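Local coordinates for snrnp sm-like protein (Pyrococcus abyssi, PDB 1H64) that assembles into a heptameric ring, the archaeal counterpart of the spliceosomal snRNP Sm core, and binds RNA, at the interface of chains A and B. Numbering follows the deposited sequence. Chains: chain A/B, Snrnp sm-like protein.

Contacts 1 and 2 are neighbouring parts of one subunit junction, with the centres of their C-alpha atoms about 13 Å apart. In chain A they follow strand 16-21 into the loop at A:Lys22, and strand 69-72 back to A:Leu68 and 3-10 helix 64-66. In chain B they run from strands 45-49 and 52-57 through strand 60-62 to B:Arg63 and 3-10 helix 64-66. Contact 1 is chiefly apolar, built round a tyrosine, whereas contact 2 is polar and rests on the Sm2 motif. Because different surfaces of one protein meet, the junction can repeat head to tail and close the seven-membered ring.

Contact 1: the interface of chains A and B. Residues chain A 18, 20, 71; chain B 47, 55, 57, 59-60.
The strand-to-strand seam of the Sm barrel brings A:Leu18 and A:Ile20, on strand 16-21, and A:Ser71, on strand 69-72, against B:Tyr57 at the end of strand 52-57. Pairing between the last strand of one subunit and the preceding strand of the next is the usual way in which Sm proteins join into rings.

B:Tyr57 is the centre of the patch. With CG beside its backbone N and anti to the carbonyl carbon (chi1 -51°), its ring is turned toward chain A, the edge near CE2 facing A:Leu18 and the phenol rim facing A:Ile20. The A:Leu18 side chain crosses it at about a right angle and places methyl CD2 in the ring plane, 3.8 Å from B:Tyr57 CE2. A:Ile20 and B:Tyr57 reach toward each other from opposite directions, and delta-methyl CD1 of A:Ile20 meets the phenol end, 3.8 Å from B:Tyr57 CZ and 3.3 Å from the hydroxyl OH. One face of the ring is backed from within chain B by B:Ile60, whose CD1 stands over the ring centre; A:Ile20 CD1 comes to the rim from this same side. Branched aliphatic residues suit these places because their methyls fit a flat aromatic group closely.

The margins are completed by long, flexible side chains. B:Met47 CE lies 4.2 Å from A:Ile20 CD1, while B:Lys55, its chain bent at the last torsion, meets A:Leu18 tip to tip with its amine NZ 3.9 Å from CD2.

At the other end of the ring a small polar residue fits. A:Ser71 is slim enough for CB to rest 3.9 Å from B:Tyr57 CD2 and still carry a hydroxyl to the neighbouring backbone. That hydroxyl, OG, donates a hydrogen bond of 2.8 Å to the carbonyl O of B:Lys59, meeting it at a C=O...donor angle of 157° and tilted 22° from the carbonyl plane.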
ATOM      1  N   LEU A  18     -10.660 -19.913  10.760  1.00 25.07           N
ATOM      2  CA  LEU A  18     -11.139 -18.551  10.942  1.00 23.57           C
ATOM      3  C   LEU A  18     -10.173 -17.633  10.161  1.00 24.12           C
ATOM      4  O   LEU A  18      -8.958 -17.706  10.364  1.00 20.79           O
ATOM      5  CB  LEU A  18     -11.089 -18.195  12.427  1.00 22.57           C
ATOM      6  CG  LEU A  18     -11.457 -16.778  12.880  1.00 31.88           C
ATOM      7  CD1 LEU A  18     -12.861 -16.431  12.407  1.00 32.63           C
ATOM      8  CD2 LEU A  18     -11.378 -16.694  14.404  1.00 35.10           C
ATOM      9  N   ILE A  20      -9.321 -13.846   9.738  1.00 19.29           N
ATOM     10  CA  ILE A  20      -9.522 -12.508  10.280  1.00 23.70           C
ATOM     11  C   ILE A  20      -9.019 -11.445   9.303  1.00 25.68           C
ATOM     12  O   ILE A  20      -7.853 -11.464   8.883  1.00 19.53           O
ATOM     13  CB  ILE A  20      -8.777 -12.340  11.617  1.00 21.61           C
ATOM     14  CG1 ILE A  20      -9.192 -13.446  12.590  1.00 29.16           C
ATOM     15  CG2 ILE A  20      -9.083 -10.979  12.222  1.00 24.14           C
ATOM     16  CD1 ILE A  20      -8.454 -13.394  13.922  1.00 29.30           C
ATOM     17  N   SER A  71      -6.644 -18.722  11.751  1.00 23.72           N
ATOM     18  CA  SER A  71      -6.563 -19.627  12.890  1.00 25.34           C
ATOM     19  C   SER A  71      -7.333 -20.919  12.664  1.00 25.21           C
ATOM     20  O   SER A  71      -8.528 -20.891  12.347  1.00 26.23           O
ATOM     21  CB  SER A  71      -7.120 -18.956  14.146  1.00 26.18           C
ATOM     22  OG  SER A  71      -7.063 -19.845  15.255  1.00 26.60           O
TER
ATOM     23  N   MET B  47      -5.641 -12.141  21.812  1.00 31.17           N
ATOM     24  CA  MET B  47      -5.721 -10.882  21.091  1.00 28.98           C
ATOM     25  C   MET B  47      -6.054  -9.848  22.146  1.00 33.89           C
ATOM     26  O   MET B  47      -7.044  -9.990  22.892  1.00 32.28           O
ATOM     27  CB  MET B  47      -6.814 -10.882  20.033  1.00 30.39           C
ATOM     28  CG  MET B  47      -6.961  -9.513  19.370  1.00 33.08           C
ATOM     29  SD  MET B  47      -8.343  -9.434  18.260  1.00 45.66           S
ATOM     30  CE  MET B  47      -7.806 -10.564  16.984  1.00 44.09           C
ATOM     31  N   LYS B  55      -9.955 -12.037  22.870  1.00 31.72           N
ATOM     32  CA  LYS B  55     -10.104 -13.333  22.226  1.00 30.51           C
ATOM     33  C   LYS B  55      -8.875 -14.205  22.449  1.00 32.27           C
ATOM     34  O   LYS B  55      -7.781 -13.697  22.715  1.00 29.37           O
ATOM     35  CB  LYS B  55     -10.361 -13.164  20.730  1.00 40.08           C
ATOM     36  CG  LYS B  55     -11.060 -14.364  20.114  1.00 45.24           C
ATOM     37  CD  LYS B  55     -11.653 -14.036  18.754  1.00 52.98           C
ATOM     38  CE  LYS B  55     -12.525 -15.180  18.254  1.00 56.64           C
ATOM     39  NZ  LYS B  55     -11.811 -16.487  18.304  1.00 55.62           N
ATOM     40  N   TYR B  57      -6.774 -17.910  21.041  1.00 24.40           N
ATOM     41  CA  TYR B  57      -6.651 -18.850  19.934  1.00 25.51           C
ATOM     42  C   TYR B  57      -5.635 -19.921  20.284  1.00 23.07           C
ATOM     43  O   TYR B  57      -4.614 -19.629  20.900  1.00 29.51           O
ATOM     44  CB  TYR B  57      -6.175 -18.133  18.656  1.00 26.87           C
ATOM     45  CG  TYR B  57      -6.950 -16.897  18.264  1.00 24.28           C
ATOM     46  CD1 TYR B  57      -6.574 -15.641  18.733  1.00 29.33           C
ATOM     47  CD2 TYR B  57      -8.056 -16.982  17.422  1.00 30.89           C
ATOM     48  CE1 TYR B  57      -7.278 -14.495  18.373  1.00 25.99           C
ATOM     49  CE2 TYR B  57      -8.775 -15.837  17.056  1.00 30.83           C
ATOM     50  CZ  TYR B  57      -8.375 -14.599  17.539  1.00 29.58           C
ATOM     51  OH  TYR B  57      -9.091 -13.469  17.203  1.00 34.85           O
ATOM     52  N   LYS B  59      -3.918 -21.707  18.034  1.00 27.14           N
ATOM     53  CA  LYS B  59      -2.802 -21.509  17.105  1.00 27.42           C
ATOM     54  C   LYS B  59      -3.241 -20.449  16.100  1.00 23.40           C
ATOM     55  O   LYS B  59      -4.364 -20.496  15.601  1.00 23.36           O
ATOM     56  CB  LYS B  59      -2.488 -22.814  16.376  1.00 27.82           C
ATOM     57  CG  LYS B  59      -1.118 -22.837  15.702  1.00 34.21           C
ATOM     58  CD  LYS B  59      -0.916 -24.113  14.885  1.00 38.83           C
ATOM     59  CE  LYS B  59       0.087 -25.064  15.535  1.00 45.02           C
ATOM     60  NZ  LYS B  59       0.273 -26.284  14.691  1.00 49.25           N
ATOM     61  N   ILE B  60      -2.368 -19.498  15.794  1.00 23.16           N
ATOM     62  CA  ILE B  60      -2.760 -18.458  14.853  1.00 19.59           C
ATOM     63  C   ILE B  60      -1.602 -18.006  13.962  1.00 20.37           C
ATOM     64  O   ILE B  60      -0.483 -17.852  14.422  1.00 19.25           O
ATOM     65  CB  ILE B  60      -3.327 -17.246  15.603  1.00 24.37           C
ATOM     66  CG1 ILE B  60      -3.822 -16.192  14.614  1.00 23.84           C
ATOM     67  CG2 ILE B  60      -2.286 -16.696  16.577  1.00 22.86           C
ATOM     68  CD1 ILE B  60      -4.823 -15.234  15.235  1.00 25.06           C
TER

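Contact 2: the interface of chains A and B. Residues chain A 22, 64-65, 67-68; chain B 63, 65-66.
Over one face of the B:Arg63 guanidinium, offset toward its rim, lies the carbonyl O of A:Gly64, while the carbonyl O of A:Val67 meets the group at its edge. The edge contact is a hydrogen bond, B:Arg63 NH1 to A:Val67 O at 2.7 Å, in both the guanidinium and carbonyl planes; the oxygen over the face accepts none. A bend at chi3 (59°) brings NH1 of B:Arg63 to A:Val67 O, and the backbone N of B:Arg63 donates to A:Leu68 O at 3.0 Å. Arginine suits the place: its long chain ends in a flat group that bonds by an edge and rests a face on a carbonyl.

The amide of B:Asn66 gives A:Val67 O a second donor, ND2 at 3.1 Å, with the oxygen near the amide plane. B:Asn66 CB packs 3.5 Å from methyl CD1 of A:Leu68; asparagine combines a short apolar stem with an N-H. A:Lys22, extended beyond CG, passes the amide with its aliphatic chain and still carries a charge to a salt bridge, A:Lys22 NZ to B:Asp65 OD2 at 3.2 Å, weak as a hydrogen bond.

Were B:Arg63 replaced by an alanine, A:Val67 O would probably keep the asparagine donor but lose its guanidinium mate, and a gap would open beside A:Gly64.

B:Arg63, B:Asp65 and B:Asn66 belong to the Sm2 motif, whose turn abuts that of chain A; in Sm rings this loop lines the central pore where RNA binds, so these bonds are likely to hold neighbouring RNA-binding loops together.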
ATOM      1  N   LYS A  22      -8.469  -7.292   8.090  1.00 40.99           N
ATOM      2  CA  LYS A  22      -8.017  -6.045   8.702  1.00 47.70           C
ATOM      3  C   LYS A  22      -9.165  -5.108   9.087  1.00 52.29           C
ATOM      4  O   LYS A  22      -9.017  -3.891   9.007  1.00 56.13           O
ATOM      5  CB  LYS A  22      -7.070  -5.318   7.739  1.00 45.90           C
ATOM      6  CG  LYS A  22      -6.031  -6.230   7.096  1.00 45.73           C
ATOM      7  CD  LYS A  22      -5.064  -5.457   6.197  1.00 45.81           C
ATOM      8  CE  LYS A  22      -4.054  -6.389   5.530  1.00 40.22           C
ATOM      9  NZ  LYS A  22      -3.022  -5.620   4.762  1.00 45.65           N
ATOM     10  N   GLY A  64      -5.030 -13.018   0.080  1.00 20.83           N
ATOM     11  CA  GLY A  64      -4.201 -12.850   1.268  1.00 17.73           C
ATOM     12  C   GLY A  64      -3.799 -11.437   1.687  1.00 20.01           C
ATOM     13  O   GLY A  64      -3.568 -11.180   2.873  1.00 16.53           O
ATOM     14  N   ASP A  65      -3.726 -10.510   0.736  1.00 18.39           N
ATOM     15  CA  ASP A  65      -3.324  -9.146   1.052  1.00 18.83           C
ATOM     16  C   ASP A  65      -4.248  -8.444   2.046  1.00 24.07           C
ATOM     17  O   ASP A  65      -3.849  -7.475   2.697  1.00 23.80           O
ATOM     18  CB  ASP A  65      -3.209  -8.319  -0.232  1.00 28.45           C
ATOM     19  CG  ASP A  65      -2.593  -6.942   0.015  1.00 35.63           C
ATOM     20  OD1 ASP A  65      -3.290  -5.919  -0.175  1.00 36.89           O
ATOM     21  OD2 ASP A  65      -1.411  -6.887   0.412  1.00 32.70           O
ATOM     22  N   VAL A  67      -5.748 -10.171   4.516  1.00 18.99           N
ATOM     23  CA  VAL A  67      -5.763 -10.973   5.737  1.00 21.33           C
ATOM     24  C   VAL A  67      -4.843 -10.529   6.861  1.00 20.65           C
ATOM     25  O   VAL A  67      -3.664 -10.237   6.635  1.00 20.04           O
ATOM     26  CB  VAL A  67      -5.466 -12.483   5.410  1.00 17.97           C
ATOM     27  CG1 VAL A  67      -5.464 -13.312   6.692  1.00 21.25           C
ATOM     28  CG2 VAL A  67      -6.543 -13.052   4.470  1.00 22.29           C
ATOM     29  N   LEU A  68      -5.394 -10.459   8.074  1.00 18.64           N
ATOM     30  CA  LEU A  68      -4.614 -10.107   9.259  1.00 17.93           C
ATOM     31  C   LEU A  68      -4.060 -11.410   9.845  1.00 22.28           C
ATOM     32  O   LEU A  68      -2.867 -11.525  10.159  1.00 18.48           O
ATOM     33  CB  LEU A  68      -5.497  -9.427  10.315  1.00 23.87           C
ATOM     34  CG  LEU A  68      -4.827  -9.178  11.671  1.00 27.74           C
ATOM     35  CD1 LEU A  68      -3.771  -8.093  11.525  1.00 29.54           C
ATOM     36  CD2 LEU A  68      -5.868  -8.754  12.720  1.00 34.11           C
TER
ATOM     37  N   ARG B  63      -0.059 -12.323   9.551  1.00 20.88           N
ATOM     38  CA  ARG B  63       0.742 -11.824   8.418  1.00 19.90           C
ATOM     39  C   ARG B  63       1.594 -10.628   8.810  1.00 15.74           C
ATOM     40  O   ARG B  63       1.107  -9.662   9.408  1.00 17.12           O
ATOM     41  CB  ARG B  63      -0.173 -11.484   7.244  1.00 13.62           C
ATOM     42  CG  ARG B  63      -0.725 -12.726   6.563  1.00 18.82           C
ATOM     43  CD  ARG B  63      -1.553 -12.391   5.336  1.00 24.54           C
ATOM     44  NE  ARG B  63      -0.786 -11.656   4.328  1.00 22.63           N
ATOM     45  CZ  ARG B  63      -0.861 -10.338   4.139  1.00 19.74           C
ATOM     46  NH1 ARG B  63      -1.670  -9.581   4.892  1.00 16.40           N
ATOM     47  NH2 ARG B  63      -0.130  -9.775   3.191  1.00 19.15           N
ATOM     48  N   ASP B  65       2.733  -8.215   7.180  1.00 16.93           N
ATOM     49  CA  ASP B  65       2.409  -6.930   6.569  1.00 23.61           C
ATOM     50  C   ASP B  65       1.637  -5.996   7.495  1.00 25.94           C
ATOM     51  O   ASP B  65       1.691  -4.772   7.338  1.00 25.06           O
ATOM     52  CB  ASP B  65       1.632  -7.157   5.270  1.00 27.69           C
ATOM     53  CG  ASP B  65       1.379  -5.868   4.513  1.00 37.58           C
ATOM     54  OD1 ASP B  65       2.361  -5.259   4.031  1.00 38.25           O
ATOM     55  OD2 ASP B  65       0.200  -5.461   4.416  1.00 39.53           O
ATOM     56  N   ASN B  66       0.943  -6.567   8.478  1.00 22.12           N
ATOM     57  CA  ASN B  66       0.150  -5.793   9.427  1.00 22.63           C
ATOM     58  C   ASN B  66       0.934  -5.517  10.711  1.00 20.76           C
ATOM     59  O   ASN B  66       0.459  -4.830  11.601  1.00 20.15           O
ATOM     60  CB  ASN B  66      -1.112  -6.573   9.818  1.00 30.75           C
ATOM     61  CG  ASN B  66      -1.878  -7.112   8.622  1.00 34.52           C
ATOM     62  OD1 ASN B  66      -2.529  -6.366   7.901  1.00 43.16           O
ATOM     63  ND2 ASN B  66      -1.801  -8.421   8.410  1.00 34.05           N
TER